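Local coordinates for protein geranyltranstransferase (Stenotrophomonas maltophilia, PDB 7LBJ) that probably condenses isopentenyl diphosphate with allylic diphosphates, using magnesium, to build all-trans prenyl diphosphates such as farnesyl diphosphate, at residues A[18-22]-A[57-62]; A[129-134]-A[146-151]. All blocks are in the same frame, centred on the assembly; numbering follows the deposited sequence. Where two conformers were deposited one is given.

Contact 1. Residues A[18-22]-A[57-62]; sequences WRDRI and PLLVYA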
ATOM      1  N   TRP A  18      17.165  -4.578  19.723  1.00 19.94           N
ATOM      2  CA  TRP A  18      16.090  -4.184  18.808  1.00 16.57           C
ATOM      3  C   TRP A  18      16.222  -4.846  17.437  1.00 18.36           C
ATOM      4  O   TRP A  18      15.203  -5.150  16.797  1.00 16.86           O
ATOM      5  CB  TRP A  18      16.075  -2.659  18.658  1.00 14.41           C
ATOM      6  CG  TRP A  18      15.734  -1.949  19.934  1.00 13.88           C
ATOM      7  CD1 TRP A  18      15.016  -2.441  20.979  1.00 19.47           C
ATOM      8  CD2 TRP A  18      16.092  -0.609  20.289  1.00 13.91           C
ATOM      9  NE1 TRP A  18      14.904  -1.496  21.967  1.00 18.52           N
ATOM     10  CE2 TRP A  18      15.550  -0.356  21.567  1.00 19.58           C
ATOM     11  CE3 TRP A  18      16.799   0.408  19.641  1.00 17.13           C
ATOM     12  CZ2 TRP A  18      15.708   0.874  22.226  1.00 16.86           C
ATOM     13  CZ3 TRP A  18      16.960   1.630  20.296  1.00 17.51           C
ATOM     14  CH2 TRP A  18      16.415   1.849  21.573  1.00 16.67           C
ATOM     15  N   ARG A  19      17.451  -5.061  16.959  1.00 16.85           N
ATOM     16  CA  ARG A  19      17.632  -5.793  15.703  1.00 16.96           C
ATOM     17  C   ARG A  19      17.179  -7.244  15.831  1.00 19.69           C
ATOM     18  O   ARG A  19      16.573  -7.795  14.902  1.00 20.00           O
ATOM     19  CB  ARG A  19      19.088  -5.716  15.252  1.00 17.49           C
ATOM     20  CG  ARG A  19      19.438  -4.382  14.572  1.00 15.53           C
ATOM     21  CD  ARG A  19      20.939  -4.157  14.386  1.00 20.41           C
ATOM     22  NE  ARG A  19      21.184  -2.925  13.633  1.00 19.03           N
ATOM     23  CZ  ARG A  19      22.274  -2.180  13.740  1.00 17.98           C
ATOM     24  NH1 ARG A  19      23.253  -2.495  14.583  1.00 22.56           N
ATOM     25  NH2 ARG A  19      22.378  -1.078  12.998  1.00 19.91           N
ATOM     26  N   ASP A  20      17.469  -7.885  16.963  1.00 17.58           N
ATOM     27  CA  ASP A  20      16.944  -9.231  17.190  1.00 17.26           C
ATOM     28  C   ASP A  20      15.430  -9.209  17.311  1.00 19.02           C
ATOM     29  O   ASP A  20      14.744 -10.085  16.773  1.00 17.59           O
ATOM     30  CB  ASP A  20      17.551  -9.836  18.453  1.00 19.94           C
ATOM     31  CG  ASP A  20      19.015 -10.154  18.291  1.00 27.02           C
ATOM     32  OD1 ASP A  20      19.458 -10.282  17.127  1.00 27.98           O
ATOM     33  OD2 ASP A  20      19.710 -10.301  19.325  1.00 31.31           O
ATOM     34  N   ARG A  21      14.901  -8.218  18.025  1.00 16.91           N
ATOM     35  CA  ARG A  21      13.465  -8.126  18.242  1.00 19.46           C
ATOM     36  C   ARG A  21      12.726  -7.963  16.919  1.00 18.64           C
ATOM     37  O   ARG A  21      11.729  -8.652  16.666  1.00 18.04           O
ATOM     38  CB  ARG A  21      13.163  -6.959  19.187  1.00 20.46           C
ATOM     39  CG  ARG A  21      11.696  -6.787  19.453  1.00 23.41           C
ATOM     40  CD  ARG A  21      11.400  -5.762  20.531  1.00 19.71           C
ATOM     41  NE  ARG A  21       9.990  -5.866  20.893  1.00 19.68           N
ATOM     42  CZ  ARG A  21       9.528  -6.603  21.888  1.00 27.07           C
ATOM     43  NH1 ARG A  21      10.349  -7.263  22.697  1.00 26.65           N
ATOM     44  NH2 ARG A  21       8.209  -6.699  22.067  1.00 23.39           N
ATOM     45  N   ILE A  22      13.198  -7.050  16.060  1.00 15.18           N
ATOM     46  CA  ILE A  22      12.473  -6.814  14.809  1.00 17.00           C
ATOM     47  C   ILE A  22      12.581  -8.024  13.874  1.00 15.71           C
ATOM     48  O   ILE A  22      11.623  -8.345  13.147  1.00 15.57           O
ATOM     49  CB  ILE A  22      12.937  -5.492  14.148  1.00 15.15           C
ATOM     50  CG1 ILE A  22      11.837  -4.936  13.211  1.00 16.16           C
ATOM     51  CG2 ILE A  22      14.249  -5.644  13.373  1.00 15.77           C
ATOM     52  CD1 ILE A  22      10.591  -4.469  13.947  1.00 16.19           C
ATOM     53  N   PRO A  57      13.384   0.710  11.712  1.00 13.44           N
ATOM     54  CA  PRO A  57      12.914   0.198  13.015  1.00 12.81           C
ATOM     55  C   PRO A  57      13.677   0.773  14.199  1.00 14.95           C
ATOM     56  O   PRO A  57      13.071   1.114  15.227  1.00 15.78           O
ATOM     57  CB  PRO A  57      13.146  -1.315  12.899  1.00 16.20           C
ATOM     58  CG  PRO A  57      13.089  -1.585  11.459  1.00 14.65           C
ATOM     59  CD  PRO A  57      13.649  -0.378  10.757  1.00 14.46           C
ATOM     60  N   LEU A  58      15.002   0.880  14.084  1.00 12.56           N
ATOM     61  CA  LEU A  58      15.801   1.418  15.183  0.53 14.35           C
ATOM     62  C   LEU A  58      15.388   2.846  15.513  1.00 13.87           C
ATOM     63  O   LEU A  58      15.327   3.235  16.684  1.00 14.19           O
ATOM     64  CB  LEU A  58      17.287   1.360  14.837  0.53 15.11           C
ATOM     65  CG  LEU A  58      17.932  -0.023  14.853  0.53 16.50           C
ATOM     66  CD1 LEU A  58      19.385   0.088  14.464  0.53 16.21           C
ATOM     67  CD2 LEU A  58      17.788  -0.638  16.234  0.53 16.62           C
ATOM     68  N   LEU A  59      15.091   3.641  14.492  1.00 11.58           N
ATOM     69  CA  LEU A  59      14.629   4.997  14.753  1.00 12.35           C
ATOM     70  C   LEU A  59      13.298   5.000  15.504  1.00 13.94           C
ATOM     71  O   LEU A  59      13.090   5.832  16.392  1.00 12.60           O
ATOM     72  CB  LEU A  59      14.506   5.774  13.447  1.00 16.45           C
ATOM     73  CG  LEU A  59      15.833   6.195  12.800  1.00 14.10           C
ATOM     74  CD1 LEU A  59      15.584   6.523  11.327  1.00 17.32           C
ATOM     75  CD2 LEU A  59      16.443   7.424  13.523  1.00 16.41           C
ATOM     76  N   VAL A  60      12.372   4.096  15.151  1.00 12.31           N
ATOM     77  CA  VAL A  60      11.108   4.012  15.889  1.00 11.13           C
ATOM     78  C   VAL A  60      11.372   3.675  17.352  1.00 14.76           C
ATOM     79  O   VAL A  60      10.865   4.332  18.271  1.00 14.42           O
ATOM     80  CB  VAL A  60      10.164   2.973  15.243  1.00 11.99           C
ATOM     81  CG1 VAL A  60       8.926   2.763  16.125  1.00 11.56           C
ATOM     82  CG2 VAL A  60       9.742   3.425  13.829  1.00 11.61           C
ATOM     83  N   TYR A  61      12.160   2.629  17.594  1.00 12.46           N
ATOM     84  CA  TYR A  61      12.413   2.231  18.972  1.00 13.61           C
ATOM     85  C   TYR A  61      13.169   3.320  19.731  1.00 15.14           C
ATOM     86  O   TYR A  61      12.867   3.596  20.898  1.00 15.14           O
ATOM     87  CB  TYR A  61      13.201   0.932  19.000  1.00 14.08           C
ATOM     88  CG  TYR A  61      12.439  -0.313  18.580  1.00 14.43           C
ATOM     89  CD1 TYR A  61      11.293  -0.729  19.270  1.00 15.57           C
ATOM     90  CD2 TYR A  61      12.909  -1.111  17.537  1.00 15.01           C
ATOM     91  CE1 TYR A  61      10.616  -1.918  18.903  1.00 16.28           C
ATOM     92  CE2 TYR A  61      12.244  -2.312  17.169  1.00 15.33           C
ATOM     93  CZ  TYR A  61      11.106  -2.694  17.848  1.00 17.93           C
ATOM     94  OH  TYR A  61      10.471  -3.866  17.482  1.00 14.13           O
ATOM     95  N   ALA A  62      14.170   3.930  19.089  1.00 13.22           N
ATOM     96  CA  ALA A  62      15.014   4.910  19.772  1.00 16.98           C
ATOM     97  C   ALA A  62      14.223   6.167  20.088  1.00 15.31           C
ATOM     98  O   ALA A  62      14.429   6.802  21.129  1.00 15.84           O
ATOM     99  CB  ALA A  62      16.235   5.265  18.916  1.00 15.24           C
TER
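The indole of W18 carries Y61 on one face and L58 CD2 at its edge, joining helix 11-29 to helix 55-65 in the all-helical prenyl synthase fold. Y61 CB sits over the middle of the six-membered ring, a CH-pi contact 3.6 Å from its centroid. The phenol then runs back across the five-membered ring as an offset stack, the planes inclined by 23° and the two side chains pointing opposite ways along it. The far end of the indole reaches the neighbouring residue A62, with W18 CZ3 4.0 Å from A62 CB. A second flat group, the guanidinium of R19, receives L58 CD1 over one face, while R19 NE bonds to the carbonyl of K53. L58 was modelled in two conformers; in the one described, CD1 is 3.5 Å from R19 NH2, and CD2 is 3.6 Å from W18 CB and also touches CE3. The third, the guanidinium of R21, has Y61 OH at its edge, near its plane.

Segments 18-22 and 57-62 run at 113° to each other. Toward the other end, I22 lays CG1 against the P57 ring and brings CD1 to the phenol oxygen; A78 and M79 of helix 75-92 also pack on I22. R21 crosses Y61 at about a right angle, its guanidinium plane perpendicular to the phenol ring. Its salt bridge to D75 and the hydrogen bond from Y61 OH to the same carboxylate oxygen, OD1, tie both side chains to one acceptor. Extended from CG to NE, the R21 chain passes the hydroxyl, placing R21 CD 3.7 Å from Y61 OH.

Contact 2. Residues A[129-134]-A[146-151]; sequences AFGLLA and CLQTLA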
ATOM      1  N   ALA A 129       2.271  -3.585   5.788  1.00 10.88           N
ATOM      2  CA  ALA A 129       2.690  -2.475   6.640  1.00 12.84           C
ATOM      3  C   ALA A 129       1.476  -1.740   7.204  1.00 11.90           C
ATOM      4  O   ALA A 129       1.412  -1.454   8.405  1.00 11.49           O
ATOM      5  CB  ALA A 129       3.576  -1.504   5.858  1.00 12.26           C
ATOM      6  N   PHE A 130       0.509  -1.400   6.345  1.00 11.27           N
ATOM      7  CA  PHE A 130      -0.672  -0.701   6.845  1.00 11.07           C
ATOM      8  C   PHE A 130      -1.526  -1.608   7.723  1.00 13.71           C
ATOM      9  O   PHE A 130      -2.076  -1.161   8.738  1.00 15.40           O
ATOM     10  CB  PHE A 130      -1.481  -0.143   5.673  1.00 12.12           C
ATOM     11  CG  PHE A 130      -0.765   0.971   4.962  1.00 14.72           C
ATOM     12  CD1 PHE A 130      -0.600   2.202   5.585  1.00 17.63           C
ATOM     13  CD2 PHE A 130      -0.214   0.776   3.703  1.00 17.15           C
ATOM     14  CE1 PHE A 130       0.077   3.250   4.948  1.00 17.92           C
ATOM     15  CE2 PHE A 130       0.485   1.824   3.049  1.00 18.73           C
ATOM     16  CZ  PHE A 130       0.642   3.041   3.684  1.00 17.23           C
ATOM     17  N   GLY A 131      -1.659  -2.881   7.344  1.00 10.84           N
ATOM     18  CA  GLY A 131      -2.465  -3.803   8.151  1.00 12.46           C
ATOM     19  C   GLY A 131      -1.929  -3.962   9.565  1.00 13.95           C
ATOM     20  O   GLY A 131      -2.692  -3.976  10.537  1.00 13.46           O
ATOM     21  N   LEU A 132      -0.605  -4.033   9.711  1.00 11.70           N
ATOM     22  CA  LEU A 132      -0.044  -4.180  11.052  1.00 12.97           C
ATOM     23  C   LEU A 132      -0.345  -2.973  11.925  1.00 12.84           C
ATOM     24  O   LEU A 132      -0.607  -3.123  13.126  1.00 12.51           O
ATOM     25  CB  LEU A 132       1.467  -4.391  10.963  1.00 13.76           C
ATOM     26  CG  LEU A 132       1.831  -5.801  10.561  1.00 16.26           C
ATOM     27  CD1 LEU A 132       3.314  -5.803  10.192  1.00 17.93           C
ATOM     28  CD2 LEU A 132       1.581  -6.712  11.755  1.00 15.41           C
ATOM     29  N   LEU A 133      -0.293  -1.765  11.348  1.00 14.27           N
ATOM     30  CA  LEU A 133      -0.671  -0.568  12.104  1.00 15.16           C
ATOM     31  C   LEU A 133      -2.149  -0.598  12.454  1.00 13.62           C
ATOM     32  O   LEU A 133      -2.538  -0.291  13.588  1.00 14.00           O
ATOM     33  CB  LEU A 133      -0.356   0.712  11.319  1.00 13.39           C
ATOM     34  CG  LEU A 133       1.108   1.115  11.115  1.00 15.24           C
ATOM     35  CD1 LEU A 133       1.195   2.412  10.285  1.00 13.84           C
ATOM     36  CD2 LEU A 133       1.824   1.241  12.471  1.00 11.47           C
ATOM     37  N   ALA A 134      -2.998  -0.913  11.478  1.00 11.34           N
ATOM     38  CA  ALA A 134      -4.428  -0.917  11.766  1.00 11.21           C
ATOM     39  C   ALA A 134      -4.780  -1.960  12.826  1.00 14.20           C
ATOM     40  O   ALA A 134      -5.760  -1.787  13.563  1.00 13.93           O
ATOM     41  CB  ALA A 134      -5.222  -1.148  10.474  1.00 15.32           C
ATOM     42  N   CYS A 146      -0.610   7.127  13.394  1.00 11.87           N
ATOM     43  CA  CYS A 146       0.526   6.444  12.785  1.00 14.60           C
ATOM     44  C   CYS A 146       0.256   6.134  11.322  1.00 14.56           C
ATOM     45  O   CYS A 146       1.156   6.258  10.486  1.00 14.91           O
ATOM     46  CB  CYS A 146       0.844   5.160  13.556  1.00 16.42           C
ATOM     47  SG  CYS A 146       1.642   5.492  15.115  1.00 17.35           S
ATOM     48  N   LEU A 147      -0.967   5.688  11.007  1.00 13.89           N
ATOM     49  CA  LEU A 147      -1.322   5.370   9.627  1.00 13.18           C
ATOM     50  C   LEU A 147      -1.305   6.606   8.743  1.00 13.53           C
ATOM     51  O   LEU A 147      -0.834   6.542   7.604  1.00 12.68           O
ATOM     52  CB  LEU A 147      -2.698   4.719   9.557  1.00 14.23           C
ATOM     53  CG  LEU A 147      -2.747   3.236   9.938  1.00 18.61           C
ATOM     54  CD1 LEU A 147      -4.058   2.913  10.636  1.00 20.55           C
ATOM     55  CD2 LEU A 147      -2.622   2.396   8.704  1.00 18.93           C
ATOM     56  N   GLN A 148      -1.825   7.736   9.234  1.00 12.14           N
ATOM     57  CA  GLN A 148      -1.720   8.968   8.460  1.00 13.55           C
ATOM     58  C   GLN A 148      -0.261   9.309   8.195  1.00 15.25           C
ATOM     59  O   GLN A 148       0.111   9.726   7.082  1.00 12.79           O
ATOM     60  CB  GLN A 148      -2.381  10.123   9.210  1.00 16.94           C
ATOM     61  CG  GLN A 148      -3.879  10.008   9.413  1.00 17.76           C
ATOM     62  CD  GLN A 148      -4.402  11.099  10.325  1.00 25.66           C
ATOM     63  OE1 GLN A 148      -3.890  11.300  11.424  1.00 23.81           O
ATOM     64  NE2 GLN A 148      -5.401  11.819   9.870  1.00 28.16           N
ATOM     65  N   THR A 149       0.575   9.177   9.226  1.00 12.86           N
ATOM     66  CA  THR A 149       1.991   9.517   9.076  1.00 14.15           C
ATOM     67  C   THR A 149       2.637   8.649   8.008  1.00 13.24           C
ATOM     68  O   THR A 149       3.350   9.148   7.123  1.00 12.73           O
ATOM     69  CB  THR A 149       2.711   9.345  10.428  1.00 14.07           C
ATOM     70  OG1 THR A 149       2.203  10.312  11.355  1.00 16.59           O
ATOM     71  CG2 THR A 149       4.234   9.536  10.296  1.00 12.96           C
ATOM     72  N   LEU A 150       2.407   7.329   8.084  1.00 12.62           N
ATOM     73  CA  LEU A 150       3.077   6.411   7.167  1.00 12.84           C
ATOM     74  C   LEU A 150       2.581   6.600   5.740  1.00 12.82           C
ATOM     75  O   LEU A 150       3.378   6.569   4.791  1.00 10.96           O
ATOM     76  CB  LEU A 150       2.852   4.962   7.617  1.00 11.29           C
ATOM     77  CG  LEU A 150       3.661   3.934   6.826  1.00 12.77           C
ATOM     78  CD1 LEU A 150       5.173   4.125   7.078  1.00 13.76           C
ATOM     79  CD2 LEU A 150       3.217   2.527   7.260  1.00 16.56           C
ATOM     80  N   ALA A 151       1.271   6.800   5.564  1.00 11.45           N
ATOM     81  CA  ALA A 151       0.743   7.002   4.216  1.00 11.59           C
ATOM     82  C   ALA A 151       1.300   8.274   3.596  1.00 13.15           C
ATOM     83  O   ALA A 151       1.704   8.288   2.424  1.00 13.55           O
ATOM     84  CB  ALA A 151      -0.782   7.063   4.239  1.00 10.92           C
TER
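L147 inserts its two methyls between F130, L133 and A134 where helices 115-134 and 140-154, successive in the chain, form a helical hairpin of the prenyl synthase fold; segments 129-134 and 146-151 run nearly antiparallel (163°). The tight part is largely apolar. L147 CG lies 3.7 Å from L133 CB, while its CD2 comes to the edge of the F130 ring, 3.7 Å from CD1, and to the backbone carbonyl, 3.6 Å from F130 O. One turn on, L150 CD2 meets L133 CD1 at 3.6 Å and also approaches F130 CE1, consistent with its CG standing anti to the backbone N (chi1 -173°).

Packing is looser at the margins: A129 CB reaches L150 CD2 at 4.3 Å, and L133 CD2 is 4.2 Å from C146 CB. Neither margin faces bulk solvent, since every touching residue is buried. L83 and I84 of helix 75-92 pack on A129, and M197 of helix 176-201 on L133. The second subunit closes another side, where F130 stacks on F130 of that subunit and L147 packs on its L147, so the hairpin contributes to the dimer interface. Beyond L147, the edge of the same phenyl ring meets the facing backbone, F130 CE1 lying 3.8 Å from A151 N.

Contacts 1 and 2 come one after the other along the chain, their centres about 17 Å apart and their nearest atoms about 8 Å apart, without touching. Helix 75-92 bridges them: A78 and M79 pack against the 18-22/57-62 pair, whereas S80, L83 and I84 pack against the 129-134/146-151 pair. By family resemblance, the C-terminal end of this helix probably leads into the aspartate-rich DDxxxxD motif that binds magnesium and diphosphate; the residues named here lie earlier in the helix. Helix 176-201 packs beside contact 2, with L190 on L150. Contact 1 touches no other chain of the assembly, while contact 2 is part of the dimer interface.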